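Lon211 (Mycobacterium tuberculosis, PDB 6VBK) forms the N-terminal domain of an ATP-dependent Lon protease and probably takes part in recognising and binding protein substrates for degradation. Local coordinates at residues Ala42-Ala47 against Gly83-Glu88; Arg65-Pro70 against Val106-Gly111; Gly144-Ile149 against Asp160-Ile165; Leu171-Gly176 against Ile187-Thr192. One frame throughout, in Å; residues are numbered along the deposited sequence.

Followed from the N terminus, the chain first makes the beta domain and then a bundle of helices. Contact 1 (42-47 with 83-88) brings helix 38-50 back against strand 79-88. Before that loop closes, contact 2 opens at 65-70 and ends at 106-111, so the two cross; they touch where Gly83 and Val66 pair in one sheet. Contacts 3 and 4 follow in series, each closing a short loop between helices, and meet where Val162 and Ile165 pack on Leu171. Contact 4 reaches back to contact 2 through Pro70, which lies on Ile187 and Leu190, joining helices to sheet. Contacts 1 and 3 lie on opposite sides of the chain's centre, their centres about 32 Å apart.

Contact 1 of 4, residues Ala42-Ala47 against Gly83-Glu88; sequences AAIEAA and GVIEQE
Ile44 and Ile85 cross at about a right angle where helix 38-50 lies against strand 79-88, and their terminal methyl groups make the apolar part of the contact, with CD1 of Ile44 4.2 Å from CD1 of Ile85. Both side chains set out toward the opposite segment, yet they differ beyond CG1. Ile44 runs on extended (chi2 -178°), whereas Ile85 turns aside at its second torsion (chi2 -64°), which folds its CD1 away from an extended course and sets it across the tip of Ile44.

The other branch of Ile44 has a different neighbour. Its CG2 faces the carboxylate of Glu88, 4.0 Å from both OE1 and OE2 of that residue, and the two side chains pass alongside, pointing opposite ways. The glutamate comes from the exposed margin, and its charge is directed to Arg48, with which its OE2 forms a salt bridge. Arg48 also pairs with Glu45, so one arginine serves two carboxylates and probably offsets the repulsion expected between them. The methyl of Ile44 therefore packs beside a carboxylate whose charge is met by Arg48.

Just before Glu88, Glu86 and Gln87 form a classic beta bulge opposite Val99. Around the contact, Ile44 also packs on Leu17 of strand 9-19 and Ala98 of strand 96-112, while Ala47 meets Pro15, placing helix 38-50 across several strands of the mixed sheet.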
# COMPACT_ATOMS: atom_id res chain seq x y z
N ALA B 42 -3.03 25.18 9.14
CA ALA B 42 -4.08 24.42 8.48
C ALA B 42 -3.72 22.94 8.38
O ALA B 42 -4.59 22.07 8.48
CB ALA B 42 -4.37 25.00 7.09
N ALA B 43 -2.43 22.64 8.18
CA ALA B 43 -2.00 21.25 8.14
C ALA B 43 -2.18 20.57 9.49
O ALA B 43 -2.60 19.41 9.55
CB ALA B 43 -0.54 21.17 7.69
N ILE B 44 -1.89 21.29 10.58
CA ILE B 44 -2.06 20.71 11.91
C ILE B 44 -3.53 20.50 12.22
O ILE B 44 -3.92 19.49 12.82
CB ILE B 44 -1.37 21.60 12.96
CG1 ILE B 44 0.13 21.68 12.68
CG2 ILE B 44 -1.63 21.07 14.37
CD1 ILE B 44 0.90 22.50 13.70
N GLU B 45 -4.39 21.45 11.82
CA GLU B 45 -5.81 21.32 12.10
C GLU B 45 -6.45 20.24 11.23
O GLU B 45 -7.35 19.52 11.68
CB GLU B 45 -6.52 22.66 11.91
CG GLU B 45 -6.25 23.65 13.02
CD GLU B 45 -6.59 23.08 14.39
OE1 GLU B 45 -7.65 22.43 14.52
OE2 GLU B 45 -5.80 23.28 15.33
N ALA B 46 -6.00 20.11 9.98
CA ALA B 46 -6.45 19.00 9.15
C ALA B 46 -5.99 17.67 9.73
O ALA B 46 -6.72 16.67 9.66
CB ALA B 46 -5.93 19.17 7.72
N ALA B 47 -4.80 17.64 10.32
CA ALA B 47 -4.32 16.42 10.97
C ALA B 47 -5.12 16.11 12.22
O ALA B 47 -5.42 14.95 12.50
CB ALA B 47 -2.83 16.54 11.29
N GLY B 83 5.55 13.11 10.66
CA GLY B 83 5.71 13.87 11.89
C GLY B 83 4.54 13.67 12.83
O GLY B 83 3.39 13.63 12.39
N VAL B 84 4.84 13.55 14.11
CA VAL B 84 3.84 13.43 15.16
C VAL B 84 3.85 14.72 15.97
O VAL B 84 4.88 15.09 16.55
CB VAL B 84 4.09 12.21 16.07
CG1 VAL B 84 3.20 12.27 17.29
CG2 VAL B 84 3.86 10.92 15.29
N ILE B 85 2.72 15.42 15.98
CA ILE B 85 2.58 16.64 16.78
C ILE B 85 2.56 16.24 18.25
O ILE B 85 1.54 15.76 18.76
CB ILE B 85 1.32 17.43 16.39
CG1 ILE B 85 1.35 17.80 14.90
CG2 ILE B 85 1.20 18.69 17.24
CD1 ILE B 85 2.49 18.73 14.53
N GLU B 86 3.69 16.41 18.93
CA GLU B 86 3.81 15.95 20.31
C GLU B 86 3.17 16.93 21.29
O GLU B 86 2.52 16.51 22.25
CB GLU B 86 5.28 15.72 20.66
CG GLU B 86 5.98 14.68 19.80
CD GLU B 86 5.66 13.26 20.21
OE1 GLU B 86 4.91 13.07 21.19
OE2 GLU B 86 6.17 12.32 19.55
N GLN B 87 3.36 18.23 21.07
CA GLN B 87 2.86 19.24 21.98
C GLN B 87 2.35 20.44 21.19
O GLN B 87 2.80 20.70 20.07
CB GLN B 87 3.94 19.70 22.96
CG GLN B 87 4.36 18.64 23.97
CD GLN B 87 5.43 19.14 24.91
OE1 GLN B 87 6.13 20.11 24.62
NE2 GLN B 87 5.57 18.47 26.05
N GLU B 88 1.41 21.16 21.78
CA GLU B 88 0.92 22.42 21.24
C GLU B 88 0.79 23.42 22.37
O GLU B 88 0.29 23.10 23.45
CB GLU B 88 -0.43 22.25 20.53
CG GLU B 88 -0.38 21.40 19.27
CD GLU B 88 -1.65 21.48 18.46
OE1 GLU B 88 -1.99 22.59 18.00
OE2 GLU B 88 -2.32 20.44 18.30

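Contact 2 of 4, residues Arg65-Pro70 against Val106-Gly111; sequences RVLLVP and VRIGTG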
# COMPACT_ATOMS: atom_id res chain seq x y z
N ARG B 65 -0.94 13.61 12.99
CA ARG B 65 0.12 13.14 12.11
C ARG B 65 0.17 14.02 10.87
O ARG B 65 -0.84 14.19 10.18
CB ARG B 65 -0.11 11.67 11.72
CG ARG B 65 0.04 10.70 12.88
CD ARG B 65 -0.70 9.40 12.60
NE ARG B 65 -0.26 8.76 11.36
CZ ARG B 65 0.68 7.83 11.29
NH1 ARG B 65 1.29 7.41 12.39
NH2 ARG B 65 1.01 7.31 10.11
N VAL B 66 1.35 14.57 10.58
CA VAL B 66 1.55 15.43 9.42
C VAL B 66 2.72 14.89 8.61
O VAL B 66 3.51 14.06 9.07
CB VAL B 66 1.82 16.89 9.82
CG1 VAL B 66 0.63 17.46 10.58
CG2 VAL B 66 3.08 17.00 10.66
N LEU B 67 2.82 15.37 7.37
CA LEU B 67 3.93 15.04 6.48
C LEU B 67 4.79 16.28 6.31
O LEU B 67 4.39 17.23 5.62
CB LEU B 67 3.42 14.52 5.14
CG LEU B 67 4.51 13.94 4.23
CD1 LEU B 67 5.27 12.83 4.93
CD2 LEU B 67 3.90 13.43 2.93
N LEU B 68 5.96 16.28 6.94
CA LEU B 68 6.88 17.41 6.88
C LEU B 68 7.68 17.32 5.59
O LEU B 68 8.56 16.46 5.45
CB LEU B 68 7.80 17.40 8.10
CG LEU B 68 7.08 17.28 9.45
CD1 LEU B 68 8.05 16.85 10.53
CD2 LEU B 68 6.41 18.59 9.82
N VAL B 69 7.37 18.19 4.64
CA VAL B 69 7.94 18.15 3.30
C VAL B 69 8.75 19.42 3.07
O VAL B 69 8.21 20.53 3.19
CB VAL B 69 6.86 18.01 2.21
CG1 VAL B 69 7.50 17.78 0.85
CG2 VAL B 69 5.90 16.88 2.56
N PRO B 70 10.15 19.34 2.70
CA PRO B 70 11.42 20.39 2.30
C PRO B 70 11.00 21.07 1.00
O PRO B 70 11.14 20.46 -0.04
CB PRO B 70 12.65 19.50 2.15
CG PRO B 70 12.27 18.27 2.92
CD PRO B 70 10.82 18.05 2.56
N VAL B 106 8.68 8.90 4.18
CA VAL B 106 7.47 8.60 3.43
C VAL B 106 7.68 9.02 1.99
O VAL B 106 7.98 10.19 1.72
CB VAL B 106 6.23 9.30 4.03
CG1 VAL B 106 4.99 8.93 3.24
CG2 VAL B 106 6.06 8.93 5.49
N ARG B 107 7.54 8.08 1.06
CA ARG B 107 7.67 8.38 -0.36
C ARG B 107 6.38 9.02 -0.86
O ARG B 107 5.32 8.39 -0.86
CB ARG B 107 7.98 7.11 -1.15
CG ARG B 107 8.00 7.31 -2.66
CD ARG B 107 8.93 6.32 -3.34
NE ARG B 107 10.32 6.52 -2.94
CZ ARG B 107 11.14 7.39 -3.50
NH1 ARG B 107 10.72 8.16 -4.49
NH2 ARG B 107 12.39 7.51 -3.06
N ILE B 108 6.48 10.28 -1.29
CA ILE B 108 5.30 11.04 -1.68
C ILE B 108 4.81 10.54 -3.03
O ILE B 108 5.56 10.52 -4.01
CB ILE B 108 5.60 12.54 -1.71
CG1 ILE B 108 5.91 13.05 -0.31
CG2 ILE B 108 4.43 13.31 -2.32
CD1 ILE B 108 6.18 14.53 -0.24
N GLY B 109 3.54 10.15 -3.09
CA GLY B 109 2.96 9.65 -4.32
C GLY B 109 1.81 10.50 -4.84
O GLY B 109 1.94 11.72 -4.98
N THR B 110 0.68 9.85 -5.12
CA THR B 110 -0.46 10.54 -5.71
C THR B 110 -1.09 11.51 -4.71
O THR B 110 -1.12 11.26 -3.50
CB THR B 110 -1.51 9.53 -6.18
OG1 THR B 110 -1.83 8.64 -5.11
CG2 THR B 110 -0.98 8.73 -7.36
N GLY B 111 -1.60 12.62 -5.24
CA GLY B 111 -2.40 13.51 -4.43
C GLY B 111 -3.80 12.97 -4.19
O GLY B 111 -4.30 12.12 -4.93
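Leu67 and Val106 meet inside the curled mixed sheet of the Lon substrate-binding domain, whose family belongs to the PUA clan. Strands 65-70 and 96-112 are not hydrogen-bonded partners here: their segments run at 81° to each other with axes 9.5 Å apart at closest approach, and side chains fill the interval between them.

Leu67 carries much of the contact. Its CB leaves the strand toward the other segment, and CG stands opposite the backbone N (chi1 -171°), which carries the fork outward. There the two methyls part company. CD1 goes to Val106, lying 3.8 Å from CB of that valine and a little farther from its CG2. CD2 instead meets Ile108, at 3.8 Å from CG1 of the isoleucine. One leucine thus spans two residues that project from the same face of strand 96-112. Its approach to each is oblique, neither alongside nor end-on.

Leu67 also touches Leu14, and Val106 touches Leu82, so strands 9-19 and 79-88 supply further walls of the apolar interior. At the far end, Pro70 turns to Ile187 and Leu190 of helix 183-191. Val69 extends the row begun by Leu67 and reaches toward Ile108 tip to tip. The CD1 methyl of Ile108 sits astride the valine fork, 3.7 Å from CG1 and likewise 3.7 Å from CG2 of Val69.

Contact 3 of 4, residues Gly144-Ile149 against Asp160-Ile165; sequences GLVSAI and DVVQQI
A helical hairpin in the C-terminal helical part of the domain brings Val146 of helix 133-153 against Val162, the last residue of helix 156-162. The valines reach toward each other tip to tip, their CG1 methyls 3.8 Å apart. Each gets there differently. In Val146 that methyl stands between the backbone N and the carbonyl carbon (chi1 65°), while in Val162 it is swung opposite the backbone N (chi1 169°). Both residues are buried: Tyr180 packs on Val146, and Leu171 of the next helix packs on Val162.

One residue farther along each segment, the contact becomes polar. The extended chain of Gln163 carries its amide over to Ser147. Its OE1 lies 3.5 Å from OG of Ser147, a polar approach without a hydrogen bond. The serine hydroxyl is engaged within its own helix, by a hydrogen bond with the carbonyl oxygen of Lys143.

The chain then leaves the helix through a type I turn from Val162 to Ile165, in which Ile165 N bonds to Val162 O at 3.2 Å. Lys143 reaches this turn too, its NZ hydrogen-bonded to the carbonyl oxygen of Ile165 and weakly to that of Gln163. The chemistry implies that the direct contact is held mainly by methyl packing, while Lys143, one turn before Ser147, adds hydrogen bonds to the turn.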
# COMPACT_ATOMS: atom_id res chain seq x y z
N GLY B 144 33.62 9.51 14.77
CA GLY B 144 34.86 10.23 14.98
C GLY B 144 34.88 11.58 14.28
O GLY B 144 35.49 12.53 14.77
N LEU B 145 34.23 11.67 13.12
CA LEU B 145 34.19 12.94 12.39
C LEU B 145 33.30 13.95 13.09
O LEU B 145 33.70 15.11 13.30
CB LEU B 145 33.72 12.70 10.95
CG LEU B 145 34.44 11.61 10.16
CD1 LEU B 145 33.87 11.50 8.75
CD2 LEU B 145 35.93 11.88 10.11
N VAL B 146 32.08 13.55 13.46
CA VAL B 146 31.16 14.48 14.10
C VAL B 146 31.63 14.83 15.51
O VAL B 146 31.34 15.91 16.02
CB VAL B 146 29.73 13.90 14.10
CG1 VAL B 146 29.66 12.64 14.95
CG2 VAL B 146 28.73 14.94 14.57
N SER B 147 32.38 13.93 16.16
CA SER B 147 32.89 14.23 17.49
C SER B 147 33.90 15.37 17.45
O SER B 147 33.89 16.24 18.32
CB SER B 147 33.53 12.98 18.11
OG SER B 147 32.55 11.99 18.38
N ALA B 148 34.77 15.38 16.43
CA ALA B 148 35.76 16.45 16.33
C ALA B 148 35.10 17.80 16.12
O ALA B 148 35.53 18.80 16.71
CB ALA B 148 36.73 16.14 15.18
N ILE B 149 34.04 17.85 15.31
CA ILE B 149 33.32 19.10 15.09
C ILE B 149 32.61 19.54 16.37
O ILE B 149 32.66 20.71 16.75
CB ILE B 149 32.35 18.96 13.91
CG1 ILE B 149 33.11 18.75 12.60
CG2 ILE B 149 31.44 20.18 13.81
CD1 ILE B 149 32.22 18.68 11.38
N ASP B 160 28.41 13.66 23.94
CA ASP B 160 28.24 12.56 24.87
C ASP B 160 27.26 11.52 24.31
O ASP B 160 27.56 10.32 24.28
CB ASP B 160 27.76 13.10 26.22
CG ASP B 160 27.32 12.00 27.18
OD1 ASP B 160 27.77 10.85 27.04
OD2 ASP B 160 26.52 12.31 28.09
N VAL B 161 26.09 11.97 23.86
CA VAL B 161 25.05 11.05 23.43
C VAL B 161 25.29 10.59 21.99
O VAL B 161 25.02 9.43 21.65
CB VAL B 161 23.67 11.71 23.58
CG1 VAL B 161 22.56 10.75 23.17
CG2 VAL B 161 23.47 12.18 25.02
N VAL B 162 25.82 11.47 21.14
CA VAL B 162 25.97 11.15 19.72
C VAL B 162 26.86 9.92 19.54
O VAL B 162 26.57 9.04 18.73
CB VAL B 162 26.52 12.37 18.95
CG1 VAL B 162 26.94 11.96 17.54
CG2 VAL B 162 25.47 13.46 18.89
N GLN B 163 27.96 9.84 20.29
CA GLN B 163 28.84 8.68 20.17
C GLN B 163 28.31 7.45 20.89
O GLN B 163 28.98 6.41 20.88
CB GLN B 163 30.25 9.03 20.66
CG GLN B 163 30.34 9.43 22.12
CD GLN B 163 31.67 10.08 22.45
OE1 GLN B 163 32.38 10.54 21.56
NE2 GLN B 163 32.01 10.12 23.74
N GLN B 164 27.13 7.53 21.51
CA GLN B 164 26.46 6.37 22.08
C GLN B 164 25.30 5.89 21.22
O GLN B 164 24.66 4.89 21.57
CB GLN B 164 25.96 6.69 23.49
CG GLN B 164 27.07 6.93 24.50
CD GLN B 164 27.97 5.72 24.67
OE1 GLN B 164 27.50 4.58 24.73
NE2 GLN B 164 29.28 5.96 24.74
N ILE B 165 25.01 6.56 20.11
CA ILE B 165 23.89 6.20 19.25
C ILE B 165 24.23 4.90 18.53
O ILE B 165 25.13 4.87 17.69
CB ILE B 165 23.56 7.32 18.26
CG1 ILE B 165 23.10 8.58 19.01
CG2 ILE B 165 22.48 6.87 17.28
CD1 ILE B 165 22.79 9.75 18.11

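Contact 4 of 4, residues Leu171-Gly176 against Ile187-Thr192; sequences LADNSG and IEVLET
This is a buried helix-to-helix contact centred on one valine, with Val189 of helix 183-191 set against segment 171-176, at the C-terminal part of helix 168-173. The centre of the contact is about 9 Å from the centre of the chain. The CG1 methyl of Val189 does the touching. It stands opposite the backbone N (chi1 -179°), which directs it at the facing segment, where it comes 3.8 Å from OD1 of Asp173. The two side chains run antiparallel, side by side, the carboxylate lying beside the methyl. More distantly, the same CG1 is 4.4 Å from OG of Ser175 and equally far from the carbonyl oxygen of Ala172.

The polar atoms facing this methyl are engaged elsewhere. Ser175 turns its hydroxyl back onto the preceding turn and donates from OG to the carbonyl oxygen of Ala172 at 2.6 Å, with a C=O...OG angle of 175°. That oxygen also accepts from the backbone N of Ser175, so two donors of one residue grip it.

Within the helical part of the Lon N-terminal domain, the contact faces the sheet, and an arginine from strand 96-112 joins the two. Arg105 makes a salt bridge with OD1 of Asp173 and hydrogen-bonds to the carbonyl oxygens of Val189 and Leu190. The buried carboxylate thus has a cationic partner that would be expected to favour its charged form. Trp205 of helix 195-207 and Leu25 also pack on Val189.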
# COMPACT_ATOMS: atom_id res chain seq x y z
N LEU B 171 21.90 7.84 13.72
CA LEU B 171 23.12 8.63 13.75
C LEU B 171 23.24 9.51 12.51
O LEU B 171 23.62 10.68 12.61
CB LEU B 171 24.33 7.72 13.88
CG LEU B 171 25.71 8.37 13.72
CD1 LEU B 171 25.98 9.35 14.85
CD2 LEU B 171 26.80 7.30 13.65
N ALA B 172 22.92 8.96 11.34
CA ALA B 172 23.02 9.75 10.11
C ALA B 172 21.96 10.84 10.07
O ALA B 172 22.25 11.97 9.66
CB ALA B 172 22.91 8.83 8.89
N ASP B 173 20.74 10.53 10.51
CA ASP B 173 19.66 11.50 10.48
C ASP B 173 19.82 12.60 11.52
O ASP B 173 19.12 13.62 11.42
CB ASP B 173 18.32 10.79 10.68
CG ASP B 173 17.89 10.03 9.44
OD1 ASP B 173 18.31 10.41 8.33
OD2 ASP B 173 17.12 9.04 9.58
N ASN B 174 20.70 12.44 12.50
CA ASN B 174 20.96 13.51 13.46
C ASN B 174 21.70 14.68 12.83
O ASN B 174 21.78 15.75 13.45
CB ASN B 174 21.74 12.97 14.66
CG ASN B 174 21.67 13.90 15.87
OD1 ASN B 174 22.57 14.70 16.10
ND2 ASN B 174 20.59 13.79 16.63
N SER B 175 22.23 14.52 11.61
CA SER B 175 22.89 15.60 10.90
C SER B 175 21.93 16.73 10.53
O SER B 175 22.39 17.80 10.13
CB SER B 175 23.57 15.07 9.64
OG SER B 175 22.64 14.39 8.81
N GLY B 176 20.62 16.51 10.65
CA GLY B 176 19.66 17.58 10.39
C GLY B 176 19.78 18.74 11.35
O GLY B 176 19.31 19.84 11.04
N ILE B 187 18.06 17.49 2.21
CA ILE B 187 16.99 16.87 1.43
C ILE B 187 17.47 15.56 0.82
O ILE B 187 16.72 14.58 0.75
CB ILE B 187 16.48 17.85 0.35
CG1 ILE B 187 15.77 19.04 1.00
CG2 ILE B 187 15.55 17.15 -0.62
CD1 ILE B 187 15.57 20.22 0.08
N GLU B 188 18.74 15.52 0.38
CA GLU B 188 19.29 14.28 -0.14
C GLU B 188 19.44 13.22 0.94
O GLU B 188 19.28 12.03 0.67
CB GLU B 188 20.65 14.54 -0.81
CG GLU B 188 21.14 13.39 -1.66
CD GLU B 188 22.48 13.67 -2.31
OE1 GLU B 188 23.09 12.72 -2.84
OE2 GLU B 188 22.92 14.84 -2.30
N VAL B 189 19.74 13.64 2.18
CA VAL B 189 19.70 12.71 3.30
C VAL B 189 18.28 12.18 3.49
O VAL B 189 18.07 10.98 3.71
CB VAL B 189 20.23 13.38 4.58
CG1 VAL B 189 20.22 12.40 5.74
CG2 VAL B 189 21.63 13.93 4.36
N LEU B 190 17.29 13.07 3.39
CA LEU B 190 15.90 12.64 3.44
C LEU B 190 15.54 11.78 2.24
O LEU B 190 14.64 10.94 2.32
CB LEU B 190 14.99 13.86 3.52
CG LEU B 190 13.48 13.65 3.58
CD1 LEU B 190 13.12 12.77 4.76
CD2 LEU B 190 12.77 14.99 3.67
N GLU B 191 16.32 11.93 1.16
CA GLU B 191 16.08 11.21 -0.12
C GLU B 191 16.59 9.77 -0.10
O GLU B 191 15.84 8.90 -0.57
CB GLU B 191 16.75 11.96 -1.27
CG GLU B 191 16.82 11.14 -2.55
CD GLU B 191 17.91 11.54 -3.53
OE1 GLU B 191 18.59 10.65 -4.06
OE2 GLU B 191 18.06 12.75 -3.77
N THR B 192 17.78 9.50 0.43
CA THR B 192 18.33 8.12 0.33
C THR B 192 17.92 7.24 1.52
O THR B 192 18.45 7.47 2.62
CB THR B 192 19.84 8.14 0.08
OG1 THR B 192 20.48 8.82 1.15
CG2 THR B 192 20.21 8.77 -1.25